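Long-range contacts in putative ribose operon repressor (Burkholderia thailandensis, PDB 3EGC), which is probably a LacI-family transcriptional repressor that binds regulatory DNA, with a core related to periplasmic sugar-binding proteins: residues 88-93 and 100-105; 93-98 and 137-142; 11-16 and 41-46. All coordinates share one frame; numbering follows the deposited sequence.

Interaction 1: 88-93 and 100-105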
loop_
_atom_site.group_PDB
_atom_site.type_symbol
_atom_site.label_atom_id
_atom_site.label_comp_id
_atom_site.label_asym_id
_atom_site.label_seq_id
_atom_site.Cartn_x
_atom_site.Cartn_y
_atom_site.Cartn_z
ATOM N N PHE A 88 16.765 -19.891 -17.243
ATOM C CA PHE A 88 16.301 -19.185 -16.065
ATOM C C PHE A 88 14.902 -18.576 -16.301
ATOM O O PHE A 88 14.771 -17.672 -17.094
ATOM C CB PHE A 88 17.302 -18.143 -15.647
ATOM C CG PHE A 88 17.010 -17.524 -14.297
ATOM C CD1 PHE A 88 16.568 -16.215 -14.209
ATOM C CD2 PHE A 88 17.172 -18.253 -13.138
ATOM C CE1 PHE A 88 16.313 -15.651 -13.026
ATOM C CE2 PHE A 88 16.900 -17.686 -11.901
ATOM C CZ PHE A 88 16.462 -16.380 -11.846
ATOM N N PRO A 89 13.871 -19.103 -15.622
ATOM C CA PRO A 89 12.471 -18.684 -15.779
ATOM C C PRO A 89 12.185 -17.306 -15.204
ATOM O O PRO A 89 12.581 -16.997 -14.058
ATOM C CB PRO A 89 11.644 -19.784 -15.020
ATOM C CG PRO A 89 12.622 -20.427 -14.117
ATOM C CD PRO A 89 14.039 -20.120 -14.575
ATOM N N ILE A 90 11.482 -16.508 -15.996
ATOM C CA ILE A 90 11.085 -15.172 -15.595
ATOM C C ILE A 90 9.633 -14.910 -15.947
ATOM O O ILE A 90 9.255 -15.045 -17.082
ATOM C CB ILE A 90 11.946 -14.082 -16.285
ATOM C CG1 ILE A 90 13.451 -14.262 -15.915
ATOM C CG2 ILE A 90 11.396 -12.645 -15.955
ATOM C CD1 ILE A 90 14.341 -13.381 -16.670
ATOM N N VAL A 91 8.811 -14.524 -14.990
ATOM C CA VAL A 91 7.546 -13.984 -15.410
ATOM C C VAL A 91 7.365 -12.569 -14.965
ATOM O O VAL A 91 7.686 -12.240 -13.837
ATOM C CB VAL A 91 6.334 -14.876 -15.122
ATOM C CG1 VAL A 91 6.733 -16.345 -14.718
ATOM C CG2 VAL A 91 5.472 -14.242 -14.208
ATOM N N ALA A 92 6.954 -11.723 -15.916
ATOM C CA ALA A 92 6.679 -10.314 -15.685
ATOM C C ALA A 92 5.249 -10.126 -15.208
ATOM O O ALA A 92 4.334 -10.854 -15.645
ATOM C CB ALA A 92 6.926 -9.477 -16.994
ATOM N N VAL A 93 5.039 -9.110 -14.376
ATOM C CA VAL A 93 3.632 -8.725 -14.049
ATOM C C VAL A 93 3.482 -7.274 -14.419
ATOM O O VAL A 93 4.509 -6.510 -14.392
ATOM C CB VAL A 93 3.297 -8.877 -12.525
ATOM C CG1 VAL A 93 3.300 -10.314 -12.153
ATOM C CG2 VAL A 93 4.325 -8.064 -11.666
ATOM N N PRO A 100 11.607 -13.369 -25.580
ATOM C CA PRO A 100 11.241 -14.754 -25.820
ATOM C C PRO A 100 11.466 -15.621 -24.596
ATOM O O PRO A 100 12.492 -15.512 -23.974
ATOM C CB PRO A 100 12.227 -15.166 -26.925
ATOM C CG PRO A 100 12.399 -13.933 -27.702
ATOM C CD PRO A 100 12.473 -12.849 -26.655
ATOM N N GLY A 101 10.490 -16.453 -24.269
ATOM C CA GLY A 101 10.549 -17.327 -23.121
ATOM C C GLY A 101 10.092 -16.741 -21.803
ATOM O O GLY A 101 9.916 -17.477 -20.856
ATOM N N CYS A 102 9.940 -15.416 -21.723
ATOM C CA CYS A 102 9.389 -14.798 -20.496
ATOM C C CYS A 102 7.874 -14.758 -20.453
ATOM O O CYS A 102 7.247 -14.131 -21.302
ATOM C CB CYS A 102 9.904 -13.373 -20.343
ATOM S SG CYS A 102 11.637 -13.377 -20.335
ATOM N N GLY A 103 7.280 -15.369 -19.436
ATOM C CA GLY A 103 5.847 -15.213 -19.193
ATOM C C GLY A 103 5.469 -13.811 -18.768
ATOM O O GLY A 103 6.313 -13.017 -18.315
ATOM N N ALA A 104 4.191 -13.518 -18.910
ATOM C CA ALA A 104 3.620 -12.283 -18.469
ATOM C C ALA A 104 2.195 -12.528 -17.926
ATOM O O ALA A 104 1.429 -13.343 -18.479
ATOM C CB ALA A 104 3.623 -11.345 -19.609
ATOM N N VAL A 105 1.884 -11.840 -16.827
ATOM C CA VAL A 105 0.570 -11.736 -16.263
ATOM C C VAL A 105 0.179 -10.250 -16.216
ATOM O O VAL A 105 0.679 -9.494 -15.387
ATOM C CB VAL A 105 0.503 -12.282 -14.814
ATOM C CG1 VAL A 105 -0.981 -12.222 -14.285
ATOM C CG2 VAL A 105 1.097 -13.668 -14.749
HETATM O O HOH W 1 11.363 -17.249 -18.889
#

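Interaction 2: 93-98 and 137-142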
loop_
_atom_site.group_PDB
_atom_site.type_symbol
_atom_site.label_atom_id
_atom_site.label_comp_id
_atom_site.label_asym_id
_atom_site.label_seq_id
_atom_site.Cartn_x
_atom_site.Cartn_y
_atom_site.Cartn_z
ATOM N N VAL A 93 5.039 -9.110 -14.376
ATOM C CA VAL A 93 3.632 -8.725 -14.049
ATOM C C VAL A 93 3.482 -7.274 -14.419
ATOM O O VAL A 93 4.509 -6.510 -14.392
ATOM C CB VAL A 93 3.297 -8.877 -12.525
ATOM C CG1 VAL A 93 3.300 -10.314 -12.153
ATOM C CG2 VAL A 93 4.325 -8.064 -11.666
ATOM N N ASN A 94 2.225 -6.914 -14.728
ATOM C CA ASN A 94 1.776 -5.547 -14.898
ATOM C C ASN A 94 2.203 -4.992 -16.266
ATOM O O ASN A 94 1.351 -4.489 -17.051
ATOM C CB ASN A 94 2.205 -4.679 -13.708
ATOM C CG ASN A 94 1.961 -3.175 -13.921
ATOM O OD1 ASN A 94 2.885 -2.357 -13.759
ATOM N ND2 ASN A 94 0.764 -2.811 -14.291
ATOM N N ARG A 95 3.504 -5.104 -16.547
ATOM C CA ARG A 95 4.078 -4.666 -17.822
ATOM C C ARG A 95 4.828 -5.854 -18.421
ATOM O O ARG A 95 5.550 -6.526 -17.700
ATOM C CB ARG A 95 5.065 -3.477 -17.652
ATOM C CG ARG A 95 4.395 -2.134 -17.456
ATOM C CD ARG A 95 4.633 -1.542 -16.108
ATOM N NE ARG A 95 5.941 -0.900 -15.995
ATOM C CZ ARG A 95 6.249 0.098 -15.171
ATOM N NH1 ARG A 95 5.351 0.649 -14.365
ATOM N NH2 ARG A 95 7.492 0.548 -15.162
ATOM N N GLU A 96 4.676 -6.079 -19.723
ATOM C CA GLU A 96 5.323 -7.207 -20.378
ATOM C C GLU A 96 6.805 -6.903 -20.633
ATOM O O GLU A 96 7.237 -5.738 -20.636
ATOM C CB GLU A 96 4.605 -7.548 -21.691
ATOM C CG GLU A 96 4.825 -6.476 -22.693
ATOM C CD GLU A 96 3.980 -6.632 -23.944
ATOM O OE1 GLU A 96 4.144 -6.125 -24.929
ATOM O OE2 GLU A 96 3.077 -7.270 -24.129
ATOM N N LEU A 97 7.588 -7.953 -20.863
ATOM C CA LEU A 97 9.005 -7.806 -21.150
ATOM C C LEU A 97 9.287 -7.817 -22.648
ATOM O O LEU A 97 10.110 -7.023 -23.131
ATOM C CB LEU A 97 9.785 -8.928 -20.499
ATOM C CG LEU A 97 10.549 -8.677 -19.206
ATOM C CD1 LEU A 97 10.254 -7.291 -18.669
ATOM C CD2 LEU A 97 10.273 -9.797 -18.178
ATOM N N ARG A 98 8.608 -8.691 -23.387
ATOM C CA ARG A 98 8.888 -8.830 -24.821
ATOM C C ARG A 98 10.253 -9.437 -24.967
ATOM O O ARG A 98 11.079 -8.956 -25.713
ATOM C CB ARG A 98 8.854 -7.475 -25.519
ATOM C CG ARG A 98 7.431 -7.009 -25.793
ATOM C CD ARG A 98 7.340 -5.537 -25.927
ATOM N NE ARG A 98 8.280 -4.992 -26.901
ATOM C CZ ARG A 98 8.763 -3.761 -26.827
ATOM N NH1 ARG A 98 9.632 -3.328 -27.740
ATOM N NH2 ARG A 98 8.341 -2.951 -25.865
ATOM N N LEU A 137 5.043 3.410 -21.426
ATOM C CA LEU A 137 4.691 2.128 -20.781
ATOM C C LEU A 137 3.573 1.410 -21.469
ATOM O O LEU A 137 2.713 2.026 -22.045
ATOM C CB LEU A 137 4.298 2.329 -19.294
ATOM C CG LEU A 137 5.365 2.889 -18.408
ATOM C CD1 LEU A 137 4.751 3.355 -17.106
ATOM C CD2 LEU A 137 6.463 1.814 -18.198
ATOM N N MET A 138 3.583 0.100 -21.372
ATOM C CA MET A 138 2.532 -0.734 -21.915
ATOM C C MET A 138 1.165 -0.344 -21.294
ATOM O O MET A 138 0.126 -0.273 -21.977
ATOM C CB MET A 138 2.871 -2.212 -21.644
ATOM C CG MET A 138 1.996 -3.231 -22.385
ATOM S SD MET A 138 1.763 -4.872 -21.546
ATOM C CE MET A 138 0.585 -4.297 -20.349
ATOM N N THR A 139 1.167 -0.100 -20.007
ATOM C CA THR A 139 -0.068 0.211 -19.333
ATOM C C THR A 139 -0.660 1.543 -19.814
ATOM O O THR A 139 -1.810 1.586 -20.233
ATOM C CB THR A 139 0.123 0.234 -17.823
ATOM O OG1 THR A 139 1.219 1.122 -17.530
ATOM C CG2 THR A 139 0.408 -1.199 -17.306
ATOM N N SER A 140 0.135 2.608 -19.811
ATOM C CA SER A 140 -0.276 3.890 -20.383
ATOM C C SER A 140 -0.739 3.754 -21.803
ATOM O O SER A 140 -1.742 4.360 -22.169
ATOM C CB SER A 140 0.859 4.890 -20.414
ATOM O OG SER A 140 1.463 4.958 -19.187
ATOM N N ARG A 141 0.021 2.997 -22.612
ATOM C CA ARG A 141 -0.293 2.865 -24.018
ATOM C C ARG A 141 -1.690 2.189 -24.170
ATOM O O ARG A 141 -2.546 2.639 -24.909
ATOM C CB ARG A 141 0.836 2.067 -24.712
ATOM C CG ARG A 141 1.414 2.719 -25.921
ATOM C CD ARG A 141 2.922 2.922 -25.908
ATOM N NE ARG A 141 3.726 1.936 -25.186
ATOM C CZ ARG A 141 3.753 0.657 -25.505
ATOM N NH1 ARG A 141 4.522 -0.187 -24.833
ATOM N NH2 ARG A 141 2.981 0.250 -26.506
ATOM N N GLU A 142 -1.911 1.112 -23.447
ATOM C CA GLU A 142 -3.121 0.350 -23.625
ATOM C C GLU A 142 -4.349 1.054 -23.048
ATOM O O GLU A 142 -5.435 0.964 -23.590
ATOM C CB GLU A 142 -2.981 -1.044 -23.035
ATOM C CG GLU A 142 -2.151 -2.005 -23.826
ATOM C CD GLU A 142 -2.004 -3.326 -23.071
ATOM O OE1 GLU A 142 -1.368 -4.246 -23.602
ATOM O OE2 GLU A 142 -2.521 -3.440 -21.939
#

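Interaction 3: 11-16 and 41-46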
loop_
_atom_site.group_PDB
_atom_site.type_symbol
_atom_site.label_atom_id
_atom_site.label_comp_id
_atom_site.label_asym_id
_atom_site.label_seq_id
_atom_site.Cartn_x
_atom_site.Cartn_y
_atom_site.Cartn_z
ATOM N N VAL A 11 12.340 -17.984 -4.716
ATOM C CA VAL A 11 12.057 -17.284 -5.942
ATOM C C VAL A 11 12.332 -15.814 -5.659
ATOM O O VAL A 11 12.161 -15.385 -4.549
ATOM C CB VAL A 11 10.594 -17.565 -6.300
ATOM C CG1 VAL A 11 9.948 -16.416 -6.997
ATOM C CG2 VAL A 11 10.490 -18.839 -7.050
ATOM N N GLY A 12 12.711 -15.057 -6.668
ATOM C CA GLY A 12 13.048 -13.645 -6.500
ATOM C C GLY A 12 11.852 -12.803 -6.918
ATOM O O GLY A 12 11.309 -13.056 -7.985
ATOM N N LEU A 13 11.389 -11.880 -6.063
ATOM C CA LEU A 13 10.323 -10.958 -6.437
ATOM C C LEU A 13 10.907 -9.560 -6.487
ATOM O O LEU A 13 11.503 -9.082 -5.512
ATOM C CB LEU A 13 9.150 -10.986 -5.477
ATOM C CG LEU A 13 8.096 -9.889 -5.637
ATOM C CD1 LEU A 13 7.400 -9.918 -7.031
ATOM C CD2 LEU A 13 7.022 -9.921 -4.529
ATOM N N ILE A 14 10.860 -8.974 -7.654
ATOM C CA ILE A 14 11.457 -7.674 -7.851
ATOM C C ILE A 14 10.347 -6.771 -8.288
ATOM O O ILE A 14 9.704 -7.031 -9.249
ATOM C CB ILE A 14 12.601 -7.697 -8.914
ATOM C CG1 ILE A 14 13.761 -8.560 -8.399
ATOM C CG2 ILE A 14 13.050 -6.233 -9.274
ATOM C CD1 ILE A 14 14.942 -8.792 -9.408
ATOM N N VAL A 15 10.122 -5.717 -7.547
ATOM C CA VAL A 15 8.984 -4.887 -7.747
ATOM C C VAL A 15 9.429 -3.443 -7.989
ATOM O O VAL A 15 10.295 -2.938 -7.284
ATOM C CB VAL A 15 8.076 -5.051 -6.501
ATOM C CG1 VAL A 15 7.371 -3.785 -6.112
ATOM C CG2 VAL A 15 7.111 -6.234 -6.718
ATOM N N SER A 16 8.790 -2.748 -8.931
ATOM C CA SER A 16 9.153 -1.389 -9.238
ATOM C C SER A 16 8.761 -0.342 -8.146
ATOM O O SER A 16 9.439 0.735 -8.016
ATOM C CB SER A 16 8.566 -1.004 -10.562
ATOM O OG SER A 16 7.188 -1.388 -10.645
ATOM N N VAL A 41 10.237 -16.362 -0.643
ATOM C CA VAL A 41 10.314 -15.184 -1.464
ATOM C C VAL A 41 11.285 -14.115 -1.024
ATOM O O VAL A 41 11.098 -13.468 0.024
ATOM C CB VAL A 41 8.920 -14.522 -1.619
ATOM C CG1 VAL A 41 9.036 -13.247 -2.539
ATOM C CG2 VAL A 41 7.908 -15.583 -2.200
ATOM N N LEU A 42 12.308 -13.905 -1.840
ATOM C CA LEU A 42 13.252 -12.832 -1.586
ATOM C C LEU A 42 12.699 -11.535 -2.236
ATOM O O LEU A 42 12.220 -11.543 -3.401
ATOM C CB LEU A 42 14.598 -13.179 -2.226
ATOM C CG LEU A 42 15.694 -13.996 -1.551
ATOM C CD1 LEU A 42 16.988 -14.134 -2.530
ATOM C CD2 LEU A 42 16.023 -13.476 -0.152
ATOM N N LEU A 43 12.774 -10.431 -1.519
ATOM C CA LEU A 43 12.135 -9.220 -2.025
ATOM C C LEU A 43 13.136 -8.144 -2.376
ATOM O O LEU A 43 14.080 -7.927 -1.650
ATOM C CB LEU A 43 11.112 -8.686 -1.047
ATOM C CG LEU A 43 10.584 -7.282 -1.279
ATOM C CD1 LEU A 43 9.571 -7.269 -2.461
ATOM C CD2 LEU A 43 9.927 -6.721 0.057
ATOM N N ALA A 44 12.966 -7.530 -3.545
ATOM C CA ALA A 44 13.704 -6.343 -3.848
ATOM C C ALA A 44 12.738 -5.258 -4.311
ATOM O O ALA A 44 11.703 -5.518 -4.980
ATOM C CB ALA A 44 14.762 -6.616 -4.839
ATOM N N ASN A 45 13.058 -4.046 -3.914
ATOM C CA ASN A 45 12.267 -2.875 -4.315
ATOM C C ASN A 45 13.144 -1.917 -5.067
ATOM O O ASN A 45 14.113 -1.517 -4.524
ATOM C CB ASN A 45 11.660 -2.157 -3.093
ATOM C CG ASN A 45 10.849 -0.912 -3.493
ATOM O OD1 ASN A 45 10.028 -0.954 -4.406
ATOM N ND2 ASN A 45 11.083 0.175 -2.814
ATOM N N THR A 46 12.782 -1.556 -6.293
ATOM C CA THR A 46 13.670 -0.759 -7.172
ATOM C C THR A 46 13.347 0.699 -7.185
ATOM O O THR A 46 14.154 1.465 -7.630
ATOM C CB THR A 46 13.638 -1.227 -8.673
ATOM O OG1 THR A 46 12.384 -0.881 -9.291
ATOM C CG2 THR A 46 13.878 -2.698 -8.793
#

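Interaction 1: 88-93 and 100-105
Val91, Ala92 and Val93 pair with Gly103, Ala104 and Val105 as neighbouring parallel strands in the sheet of the periplasmic-binding-protein type fold. They illustrate a parallel pairing whose connection is a plain loop: the chain passes from 90-93 to 103-107 without an intervening helix, and the axes of the two short strands differ in direction by 25°.

Backbone hydrogen bonds do most of the joining. Ala92 uses both its polar atoms: its N reaches Gly103 O at 2.8 Å, coming from above the carbonyl plane, and its O accepts Val105 N at 2.9 Å. Near the start of the pairing the bond from Gly103 N to Ile90 O is weak, with an angle of only 123° at the hydrogen. CA-H...O contacts fill in between, among them Ala104 CA to Ala92 O at 3.2 Å.

Apolar packing across the strands is thin. Val91 CG2 and Val105 CG2 lie 4.4 Å apart, and Val93 CG1 sits beside Val105 CB on the same face, which helix 241-257 covers through Val91 and Val93. Ala92 and Ala104 point to the other face. Gly103 has no side chain, and its CA comes within 4.3 Å of Val91 CA.

One step before Gly103, Cys102 SG lies anti to its own carbonyl carbon (chi1 -57°) and rests 4.1 Å from Ile90 CB.

Interaction 2: 93-98 and 137-142
Arg95 lays one face of its guanidinium against Leu137, whose CD2 sits 3.2 Å above the plane, displaced toward the rim and nearest NH2. The arginine chain bends at chi2 and chi3, and its CG also passes Thr139 CG2. NH2 has a further, weak partner in the long ion pair with Glu48.

The example is an interlobe contact in a two-lobed binding-protein fold. Residues 93-98 form the loop after strand 90-93, and Leu137 is the N-cap residue of helix 138-153 in the other lobe.

Met138 fills the middle. Its CG stands anti to the backbone N (chi1 -169°), while the bend at chi3 turns CE to Asn94 O, 3.4 Å away. Its sulfur is met by Glu96: CG packs 3.6 Å from SD, the two side chains crossing at about a right angle, and the Glu96 N-H points at SD in a weak hydrogen bond with an angle of 151°. Thr139 contributes its methyl, CG2 lying 3.4 Å from Asn94 ND2 and equally close to Asn94 O.

Charged groups lie nearby without pairing across the segments. Glu96 OE2 is 5.4 Å from Glu142 OE1, whose own partner is Arg266, and Glu96 OE1 is 6.0 Å from Arg141 NH1; the two influences on Glu96 would probably partly offset each other.

Methyls and a thioether of the helix start thus meet an arginine face, an amide and an aliphatic glutamate chain of the loop, with one weak hydrogen bond between the segments, chemistry consistent with lobes that can shift against each other, as in related binding proteins.

Interaction 3: 11-16 and 41-46
Thr46 closes the pairing of 41-46 with 11-16, and its side chain touches three residues of segment 11-16. CB lies 4.0 Å from Val15 O. From there OG1, set between the backbone N and the carbonyl carbon (chi1 71°), comes 3.3 Å from Ser16 CA; its hydrogen-bond partners are Ser73 OG and Glu48 N. The other branch, CG2, reaches 3.7 Å from Ile14 CG2, the two side chains crossing at about a right angle.

Behind it the strands run parallel in register, as the two strands of a beta-alpha-beta unit through helix 21-36. Five backbone hydrogen bonds alternate between them, from Leu42 N to Val11 O at 3.1 Å up to Thr46 N to Val15 O at 3.0 Å. Leu13 bonds through both N and O, the former to Leu42 O at 2.8 Å. Its CB packs on Val41 CG1 at 3.7 Å, while CD2 meets Leu43 CD1. Asn45 turns OD1 toward Ile18 N, which it binds beyond the strand end.

Helix 21-36 covers the face bearing Leu13, Val15 and Val41, whereas helix 50-62 packs on Ile14 and Ala44 of the other. Strand 67-70 flanks 10-15 through Gly12 and Ile14; strand 40-45, outermost within the chain, gives backbone hydrogen bonds from Val41 and Leu43 to the second subunit, where Leu43 also meets Leu43 of that subunit.

How the interactions relate
All three contacts are buried, but only interactions 1 and 3 are pairings within the sheet: both are parallel strand pairs, about 14 Å apart between centres and without touching. Interaction 3 is regularly bonded throughout and borders the second subunit, whereas interaction 1 lies inside the sheet, begins with a weak bond and is touched by no other chain. Interaction 2 continues directly from interaction 1, sharing Val93; Leu97 of its loop packs on Ile90 and Ala92, and Asn94 N probably bonds to Val105 O. There the backbone bonding of strands gives way to packing largely by side chains between lobes, the centre of the contact about 7 Å from that of the chain.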